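PDB 4Y68: putative nisin-resistance protein from Streptococcus agalactiae 515, which probably acts as a family S41 serine peptidase that recognises and cleaves the lantibiotic nisin. Local coordinates for residues Asn178-His183 with Ser276-Tyr281; Pro167-Leu172 with Glu231-Ser236; Tyr253-Glu258 with Lys282-Pro287. One frame throughout, in Å; residues are numbered along the deposited sequence.

Contact 1: residues Asn178-His183 with Ser276-Tyr281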
loop_
_atom_site.group_PDB
_atom_site.type_symbol
_atom_site.label_atom_id
_atom_site.label_comp_id
_atom_site.label_asym_id
_atom_site.label_seq_id
_atom_site.Cartn_x
_atom_site.Cartn_y
_atom_site.Cartn_z
ATOM N N ASN A 178 7.630 -16.616 6.426
ATOM C CA ASN A 178 6.332 -16.885 7.043
ATOM C C ASN A 178 6.355 -16.353 8.468
ATOM O O ASN A 178 6.349 -17.110 9.425
ATOM C CB ASN A 178 6.007 -18.376 7.030
ATOM C CG ASN A 178 4.618 -18.669 7.544
ATOM O OD1 ASN A 178 3.705 -17.859 7.408
ATOM N ND2 ASN A 178 4.451 -19.828 8.150
ATOM N N ASP A 179 6.414 -15.038 8.595
ATOM C CA ASP A 179 6.667 -14.379 9.875
ATOM C C ASP A 179 6.248 -12.915 9.746
ATOM O O ASP A 179 5.602 -12.525 8.775
ATOM C CB ASP A 179 8.163 -14.474 10.244
ATOM C CG ASP A 179 8.431 -14.392 11.752
ATOM O OD1 ASP A 179 7.689 -13.712 12.493
ATOM O OD2 ASP A 179 9.408 -15.028 12.202
ATOM N N THR A 180 6.683 -12.106 10.696
ATOM C CA THR A 180 6.405 -10.689 10.703
ATOM C C THR A 180 6.892 -10.012 9.420
ATOM O O THR A 180 8.005 -10.222 8.985
ATOM C CB THR A 180 7.056 -10.030 11.928
ATOM O OG1 THR A 180 6.310 -10.381 13.105
ATOM C CG2 THR A 180 7.087 -8.530 11.771
ATOM N N LEU A 181 6.023 -9.226 8.805
ATOM C CA LEU A 181 6.396 -8.441 7.636
ATOM C C LEU A 181 6.739 -6.997 8.017
ATOM O O LEU A 181 7.798 -6.494 7.636
ATOM C CB LEU A 181 5.273 -8.481 6.601
ATOM C CG LEU A 181 5.319 -9.612 5.566
ATOM C CD1 LEU A 181 6.292 -10.729 5.906
ATOM C CD2 LEU A 181 3.933 -10.154 5.298
ATOM N N PHE A 182 5.837 -6.329 8.734
ATOM C CA PHE A 182 6.125 -5.032 9.352
ATOM C C PHE A 182 5.166 -4.850 10.537
ATOM O O PHE A 182 4.245 -5.639 10.698
ATOM C CB PHE A 182 6.005 -3.864 8.342
ATOM C CG PHE A 182 4.657 -3.773 7.674
ATOM C CD1 PHE A 182 4.404 -4.450 6.492
ATOM C CD2 PHE A 182 3.640 -3.031 8.235
ATOM C CE1 PHE A 182 3.160 -4.380 5.883
ATOM C CE2 PHE A 182 2.396 -2.954 7.622
ATOM C CZ PHE A 182 2.153 -3.626 6.455
ATOM N N HIS A 183 5.399 -3.835 11.372
ATOM C CA HIS A 183 4.467 -3.488 12.471
ATOM C C HIS A 183 3.751 -2.161 12.223
ATOM O O HIS A 183 4.193 -1.340 11.423
ATOM C CB HIS A 183 5.202 -3.380 13.808
ATOM C CG HIS A 183 6.158 -4.495 14.065
ATOM N ND1 HIS A 183 5.768 -5.701 14.604
ATOM C CD2 HIS A 183 7.495 -4.578 13.881
ATOM C CE1 HIS A 183 6.823 -6.483 14.732
ATOM N NE2 HIS A 183 7.885 -5.825 14.300
ATOM N N SER A 276 6.707 0.452 11.532
ATOM C CA SER A 276 8.118 0.131 11.740
ATOM C C SER A 276 8.459 -1.183 11.069
ATOM O O SER A 276 7.621 -2.055 10.979
ATOM C CB SER A 276 8.448 0.084 13.229
ATOM O OG SER A 276 7.564 -0.799 13.867
ATOM N N ASP A 277 9.685 -1.315 10.583
ATOM C CA ASP A 277 10.111 -2.535 9.917
ATOM C C ASP A 277 10.639 -3.549 10.948
ATOM O O ASP A 277 10.638 -3.263 12.155
ATOM C CB ASP A 277 11.155 -2.227 8.820
ATOM C CG ASP A 277 12.426 -1.586 9.361
ATOM O OD1 ASP A 277 12.816 -1.845 10.511
ATOM O OD2 ASP A 277 13.051 -0.809 8.616
ATOM N N ARG A 278 11.040 -4.731 10.478
ATOM C CA ARG A 278 11.534 -5.812 11.351
ATOM C C ARG A 278 12.738 -5.364 12.189
ATOM O O ARG A 278 12.965 -5.877 13.280
ATOM C CB ARG A 278 11.927 -7.059 10.526
ATOM C CG ARG A 278 10.793 -8.058 10.322
ATOM C CD ARG A 278 11.245 -9.344 9.568
ATOM N NE ARG A 278 11.848 -8.945 8.317
ATOM C CZ ARG A 278 11.242 -8.981 7.137
ATOM N NH1 ARG A 278 10.014 -9.484 7.003
ATOM N NH2 ARG A 278 11.896 -8.527 6.071
ATOM N N GLN A 279 13.499 -4.409 11.663
ATOM C CA GLN A 279 14.759 -3.992 12.259
ATOM C C GLN A 279 14.537 -2.943 13.337
ATOM O O GLN A 279 15.447 -2.605 14.087
ATOM C CB GLN A 279 15.708 -3.462 11.180
ATOM C CG GLN A 279 15.987 -4.472 10.087
ATOM C CD GLN A 279 17.025 -3.994 9.089
ATOM O OE1 GLN A 279 16.745 -3.136 8.249
ATOM N NE2 GLN A 279 18.230 -4.548 9.170
ATOM N N GLY A 280 13.307 -2.463 13.434
ATOM C CA GLY A 280 12.938 -1.506 14.456
ATOM C C GLY A 280 12.889 -0.061 13.989
ATOM O O GLY A 280 12.573 0.822 14.781
ATOM N N TYR A 281 13.211 0.192 12.722
ATOM C CA TYR A 281 13.184 1.562 12.191
ATOM C C TYR A 281 11.766 2.099 12.047
ATOM O O TYR A 281 10.884 1.389 11.579
ATOM C CB TYR A 281 13.874 1.639 10.835
ATOM C CG TYR A 281 15.354 1.419 10.895
ATOM C CD1 TYR A 281 16.217 2.460 11.199
ATOM C CD2 TYR A 281 15.903 0.164 10.630
ATOM C CE1 TYR A 281 17.591 2.258 11.247
ATOM C CE2 TYR A 281 17.266 -0.043 10.674
ATOM C CZ TYR A 281 18.104 1.006 10.982
ATOM O OH TYR A 281 19.462 0.802 11.027
HETATM O O HOH W 1 10.233 -5.337 7.892
#
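H183 and S276 form an antiparallel hydrogen-bonded pair in the sheet, joining strand 180-185 to the last residue of strand 267-276 just before a type I turn from D277 to G280. H183 N reaches S276 O at 2.9 Å, and S276 N answers to H183 O at 3.1 Å. Their side chains share one face of the sheet. S276 OG, tucked between its own backbone N and carbonyl carbon (chi1 54°), lies 3.5 Å from H183 CB, while the imidazole turns an edge to D277 O; H183 ND1 is bonded to T193 OG1.

Beyond F182 and D277 the backbones separate, and R278 bridges the gap. Its chain bends at chi3 and runs alongside T180 in the opposite sense, with R278 CG 4.0 Å from T180 CG2. NH1 of R278 then donates to T180 O at 2.9 Å, in both the carbonyl and the guanidinium plane. A water links R278 N to L181 O, 2.7 Å from the latter, and lies over one face of the same guanidinium. NH2 is held by S236 O and K238 O, which further fixes the group's rotation. D277 OD1 accepts Y281 N, of the residue just past the turn, and D277 OD2 is hydrogen-bonded to Y283 OH.

On its other edge the strand pairs with 191-195, where L181 and F182 both face I194 in a classic beta bulge. L181 packs on I169 and F182 on M165, both of helix 165-171.

Contact 2: residues Pro167-Leu172 with Glu231-Ser236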
loop_
_atom_site.group_PDB
_atom_site.type_symbol
_atom_site.label_atom_id
_atom_site.label_comp_id
_atom_site.label_asym_id
_atom_site.label_seq_id
_atom_site.Cartn_x
_atom_site.Cartn_y
_atom_site.Cartn_z
ATOM N N PRO A 167 -2.414 -8.998 -3.506
ATOM C CA PRO A 167 -1.740 -9.620 -4.656
ATOM C C PRO A 167 -0.232 -9.328 -4.726
ATOM O O PRO A 167 0.546 -10.128 -5.279
ATOM C CB PRO A 167 -2.465 -9.002 -5.857
ATOM C CG PRO A 167 -3.173 -7.779 -5.316
ATOM C CD PRO A 167 -3.517 -8.115 -3.918
ATOM N N MET A 168 0.186 -8.187 -4.178
ATOM C CA MET A 168 1.608 -7.834 -4.156
ATOM C C MET A 168 2.384 -8.720 -3.202
ATOM O O MET A 168 3.373 -9.359 -3.584
ATOM C CB MET A 168 1.806 -6.361 -3.766
ATOM C CG MET A 168 1.331 -5.414 -4.815
ATOM S SD MET A 168 1.813 -3.714 -4.506
ATOM C CE MET A 168 0.505 -2.970 -5.470
ATOM N N ILE A 169 1.950 -8.755 -1.949
ATOM C CA ILE A 169 2.642 -9.582 -0.982
ATOM C C ILE A 169 2.437 -11.037 -1.355
ATOM O O ILE A 169 3.378 -11.817 -1.342
ATOM C CB ILE A 169 2.153 -9.350 0.461
ATOM C CG1 ILE A 169 2.528 -7.948 0.948
ATOM C CG2 ILE A 169 2.779 -10.394 1.382
ATOM C CD1 ILE A 169 4.010 -7.678 0.976
ATOM N N GLY A 170 1.205 -11.393 -1.690
ATOM C CA GLY A 170 0.874 -12.760 -2.068
ATOM C C GLY A 170 1.698 -13.369 -3.202
ATOM O O GLY A 170 2.186 -14.495 -3.100
ATOM N N GLY A 171 1.863 -12.629 -4.288
ATOM C CA GLY A 171 2.618 -13.128 -5.416
ATOM C C GLY A 171 4.075 -13.345 -5.052
ATOM O O GLY A 171 4.746 -14.190 -5.635
ATOM N N LEU A 172 4.563 -12.589 -4.078
ATOM C CA LEU A 172 5.961 -12.667 -3.675
ATOM C C LEU A 172 6.160 -13.603 -2.484
ATOM O O LEU A 172 7.241 -13.629 -1.877
ATOM C CB LEU A 172 6.491 -11.274 -3.342
ATOM C CG LEU A 172 6.376 -10.274 -4.507
ATOM C CD1 LEU A 172 6.600 -8.822 -4.083
ATOM C CD2 LEU A 172 7.326 -10.642 -5.645
ATOM N N GLU A 231 5.581 0.695 -0.909
ATOM C CA GLU A 231 6.574 0.971 0.122
ATOM C C GLU A 231 6.500 -0.085 1.245
ATOM O O GLU A 231 7.525 -0.558 1.704
ATOM C CB GLU A 231 6.389 2.364 0.685
ATOM C CG GLU A 231 6.857 3.443 -0.242
ATOM C CD GLU A 231 6.570 4.801 0.305
ATOM O OE1 GLU A 231 5.366 5.165 0.391
ATOM O OE2 GLU A 231 7.542 5.486 0.678
ATOM N N MET A 232 5.290 -0.475 1.647
ATOM C CA MET A 232 5.142 -1.495 2.689
ATOM C C MET A 232 5.537 -2.884 2.188
ATOM O O MET A 232 5.953 -3.731 2.980
ATOM C CB MET A 232 3.712 -1.531 3.239
ATOM C CG MET A 232 3.609 -0.869 4.631
ATOM S SD MET A 232 4.025 0.887 4.522
ATOM C CE MET A 232 2.522 1.386 3.667
ATOM N N THR A 233 5.391 -3.117 0.884
ATOM C CA THR A 233 5.957 -4.299 0.263
ATOM C C THR A 233 7.476 -4.235 0.320
ATOM O O THR A 233 8.125 -5.231 0.640
ATOM C CB THR A 233 5.507 -4.465 -1.198
ATOM O OG1 THR A 233 4.106 -4.702 -1.210
ATOM C CG2 THR A 233 6.213 -5.665 -1.845
ATOM N N PHE A 234 8.038 -3.070 -0.001
ATOM C CA PHE A 234 9.473 -2.862 0.143
ATOM C C PHE A 234 9.911 -3.131 1.581
ATOM O O PHE A 234 10.895 -3.801 1.790
ATOM C CB PHE A 234 9.862 -1.429 -0.263
ATOM C CG PHE A 234 11.346 -1.150 -0.219
ATOM C CD1 PHE A 234 12.270 -2.175 -0.292
ATOM C CD2 PHE A 234 11.814 0.146 -0.106
ATOM C CE1 PHE A 234 13.632 -1.916 -0.250
ATOM C CE2 PHE A 234 13.180 0.415 -0.065
ATOM C CZ PHE A 234 14.084 -0.620 -0.136
ATOM N N LEU A 235 9.190 -2.602 2.574
ATOM C CA LEU A 235 9.580 -2.825 3.972
ATOM C C LEU A 235 9.594 -4.307 4.340
ATOM O O LEU A 235 10.390 -4.731 5.162
ATOM C CB LEU A 235 8.651 -2.070 4.926
ATOM C CG LEU A 235 8.870 -0.565 4.861
ATOM C CD1 LEU A 235 8.023 0.174 5.906
ATOM C CD2 LEU A 235 10.354 -0.287 5.057
ATOM N N SER A 236 8.717 -5.090 3.722
ATOM C CA SER A 236 8.600 -6.506 4.055
ATOM C C SER A 236 9.856 -7.313 3.707
ATOM O O SER A 236 10.004 -8.431 4.179
ATOM C CB SER A 236 7.409 -7.122 3.339
ATOM O OG SER A 236 6.231 -6.413 3.617
#
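I169 and T233 are the nearest CA pair of 167-172 and 231-236, 6.4 Å apart. That is near for two helices, and the small side chains of T233 and S236 on the 231-236 side are consistent with it.

The van der Waals contacts centre on T233, whose CB is directed toward the other helix. I169 slides past it in the opposite sense. With CG1 beside its backbone N (chi1 -67°) and a second turn at chi2, I169 carries CD1 into the angle between T233 and S236, 3.7 Å from T233 OG1 and equally 3.7 Å from S236 OG. L172, the first residue to leave helical angles, crosses T233 at about a right angle and sets CD1 3.9 Å from T233 CG2. M168 also crosses T233 at roughly a right angle: its CB lies 3.8 Å from T233 OG1, and the extended chain then leads away, with SD still 4.1 Å from T233 OG1. M165, one turn before I169, touches T233 too.

The polar atoms at the interface turn back into their own helix. S236 OG donates to M232 O at 2.8 Å, in the carbonyl plane, and T233 OG1 is bonded to S229 O, again one turn back. The segments share no hydrogen bond, and just 177 Å² is buried between them.

Both hydroxyls thus keep a backbone carbonyl as partner while offering their flanks to methyl and methylene groups. Every residue that touches here is buried, and these bonds to their own helix probably offset the cost of burying the two hydroxyls. Between these two segments the contact rests on close fit and van der Waals packing, without a directional bond.

Contact 3: residues Tyr253-Glu258 with Lys282-Pro287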
loop_
_atom_site.group_PDB
_atom_site.type_symbol
_atom_site.label_atom_id
_atom_site.label_comp_id
_atom_site.label_asym_id
_atom_site.label_seq_id
_atom_site.Cartn_x
_atom_site.Cartn_y
_atom_site.Cartn_z
ATOM N N TYR A 253 5.054 7.540 1.764
ATOM C CA TYR A 253 3.664 7.329 2.190
ATOM C C TYR A 253 3.636 6.084 3.060
ATOM O O TYR A 253 2.752 5.216 2.948
ATOM C CB TYR A 253 2.715 7.236 0.982
ATOM C CG TYR A 253 2.520 8.592 0.309
ATOM C CD1 TYR A 253 1.422 9.383 0.599
ATOM C CD2 TYR A 253 3.457 9.087 -0.579
ATOM C CE1 TYR A 253 1.253 10.623 0.018
ATOM C CE2 TYR A 253 3.312 10.337 -1.164
ATOM C CZ TYR A 253 2.202 11.097 -0.864
ATOM O OH TYR A 253 2.039 12.330 -1.453
ATOM N N THR A 254 4.639 6.009 3.929
ATOM C CA THR A 254 4.786 4.887 4.824
ATOM C C THR A 254 3.879 5.118 6.030
ATOM O O THR A 254 4.333 5.461 7.118
ATOM C CB THR A 254 6.265 4.681 5.254
ATOM O OG1 THR A 254 6.884 5.956 5.501
ATOM C CG2 THR A 254 7.049 3.976 4.133
ATOM N N THR A 255 2.577 4.957 5.806
ATOM C CA THR A 255 1.628 4.812 6.896
ATOM C C THR A 255 0.552 3.834 6.474
ATOM O O THR A 255 0.237 3.708 5.283
ATOM C CB THR A 255 0.983 6.152 7.321
ATOM O OG1 THR A 255 0.572 6.892 6.157
ATOM C CG2 THR A 255 1.972 6.979 8.130
ATOM N N VAL A 256 -0.009 3.132 7.450
ATOM C CA VAL A 256 -1.143 2.261 7.176
ATOM C C VAL A 256 -2.455 3.066 7.089
ATOM O O VAL A 256 -2.738 3.928 7.932
ATOM C CB VAL A 256 -1.237 1.165 8.253
ATOM C CG1 VAL A 256 -2.617 0.499 8.238
ATOM C CG2 VAL A 256 -0.114 0.137 8.051
ATOM N N ASN A 257 -3.243 2.817 6.050
ATOM C CA ASN A 257 -4.596 3.364 5.972
ATOM C C ASN A 257 -5.670 2.317 6.207
ATOM O O ASN A 257 -5.461 1.122 5.967
ATOM C CB ASN A 257 -4.865 4.006 4.610
ATOM C CG ASN A 257 -4.047 5.258 4.377
ATOM O OD1 ASN A 257 -3.482 5.833 5.312
ATOM N ND2 ASN A 257 -3.974 5.685 3.113
ATOM N N GLU A 258 -6.820 2.782 6.674
ATOM C CA GLU A 258 -8.024 1.968 6.700
ATOM C C GLU A 258 -9.014 2.673 5.785
ATOM O O GLU A 258 -9.019 3.905 5.711
ATOM C CB GLU A 258 -8.565 1.805 8.121
ATOM C CG GLU A 258 -7.525 1.242 9.111
ATOM C CD GLU A 258 -7.997 1.239 10.576
ATOM O OE1 GLU A 258 -9.094 1.754 10.862
ATOM O OE2 GLU A 258 -7.259 0.723 11.452
ATOM N N LYS A 282 11.547 3.347 12.433
ATOM C CA LYS A 282 10.195 3.918 12.378
ATOM C C LYS A 282 9.947 4.759 11.126
ATOM O O LYS A 282 10.842 5.434 10.633
ATOM C CB LYS A 282 9.921 4.756 13.618
ATOM C CG LYS A 282 9.959 3.951 14.908
ATOM C CD LYS A 282 9.567 4.823 16.116
ATOM C CE LYS A 282 9.933 4.141 17.438
ATOM N NZ LYS A 282 9.356 4.833 18.645
ATOM N N TYR A 283 8.727 4.694 10.610
ATOM C CA TYR A 283 8.352 5.457 9.423
ATOM C C TYR A 283 7.034 6.137 9.704
ATOM O O TYR A 283 6.140 5.544 10.310
ATOM C CB TYR A 283 8.245 4.556 8.168
ATOM C CG TYR A 283 9.506 3.738 7.895
ATOM C CD1 TYR A 283 10.455 4.163 6.978
ATOM C CD2 TYR A 283 9.758 2.582 8.597
ATOM C CE1 TYR A 283 11.600 3.444 6.762
ATOM C CE2 TYR A 283 10.888 1.852 8.380
ATOM C CZ TYR A 283 11.805 2.284 7.462
ATOM O OH TYR A 283 12.934 1.533 7.248
ATOM N N GLU A 284 6.913 7.384 9.274
ATOM C CA GLU A 284 5.653 8.097 9.383
ATOM C C GLU A 284 5.523 9.018 8.183
ATOM O O GLU A 284 5.763 10.210 8.283
ATOM C CB GLU A 284 5.575 8.875 10.696
ATOM C CG GLU A 284 4.202 9.424 11.014
ATOM C CD GLU A 284 4.130 10.096 12.385
ATOM O OE1 GLU A 284 5.021 9.864 13.234
ATOM O OE2 GLU A 284 3.171 10.865 12.616
ATOM N N ASN A 285 5.149 8.447 7.045
ATOM C CA ASN A 285 5.081 9.201 5.806
ATOM C C ASN A 285 6.456 9.763 5.530
ATOM O O ASN A 285 6.626 10.942 5.217
ATOM C CB ASN A 285 4.014 10.290 5.891
ATOM C CG ASN A 285 2.606 9.707 5.850
ATOM O OD1 ASN A 285 2.401 8.622 5.300
ATOM N ND2 ASN A 285 1.639 10.415 6.426
ATOM N N THR A 286 7.440 8.890 5.683
ATOM C CA THR A 286 8.828 9.229 5.446
ATOM C C THR A 286 9.439 8.298 4.396
ATOM O O THR A 286 9.199 7.081 4.399
ATOM C CB THR A 286 9.650 9.141 6.732
ATOM O OG1 THR A 286 9.714 7.785 7.143
ATOM C CG2 THR A 286 8.997 9.939 7.840
ATOM N N PRO A 287 10.239 8.871 3.491
ATOM C CA PRO A 287 10.810 8.090 2.395
ATOM C C PRO A 287 11.720 6.959 2.883
ATOM O O PRO A 287 12.355 7.053 3.928
ATOM C CB PRO A 287 11.598 9.144 1.598
ATOM C CG PRO A 287 10.855 10.433 1.860
ATOM C CD PRO A 287 10.461 10.318 3.318
#
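N285 sits in left-handed backbone geometry (phi 59°, psi 46°) directly against an inverse gamma turn centred on T254, so two unusual bends meet. The chains come very near, with the CA atoms of Y253 and N285 4.3 Å apart. N285 N donates to T254 O at 3.1 Å; the N-H points nearly straight at the oxygen but arrives from far above the carbonyl plane.

Two threonine hydroxyls add to this grip. T254 OG1 donates to T286 O at 2.8 Å and also rests 3.3 Å from Y283 CB. T255 OG1 donates to N285 OD1 at 2.7 Å. The CB of N285 points away from T255, yet its amide folds back (chi1 -72°) and crosses the threonine at about a right angle, bringing OD1 within 3.3 Å of T255 CG2 as well. H90 ND1 is a second partner of T255 OG1, while the Y253 ring makes a cation-pi contact with K89.

Beyond the bends, backbone hydrogen bonds tie V256 to T272 and G273, and Y283 to V275, all on strand 267-276. T254 packs on E231 and Y283 on L235, both of helix 229-235.

Contact 2 is wholly buried, whereas contacts 1 and 3 are partly open. The chemistry follows: side-chain packing joins the helices, while backbone and side-chain hydrogen bonds, with one bridging water in contact 1, tie strand ends and turns. Contacts 1 and 3 both reach the antiparallel sheet through strand 267-276 and the residues after it. Segment 231-236 connects all three: L181 and F182 of contact 1 pack on S236, F182 also on M232, and E231 OE1, at the other end of the segment, takes Y253 N of contact 3. F182 also packs on V256, and the D277 bond to Y283 OH ties contacts 1 and 3 directly.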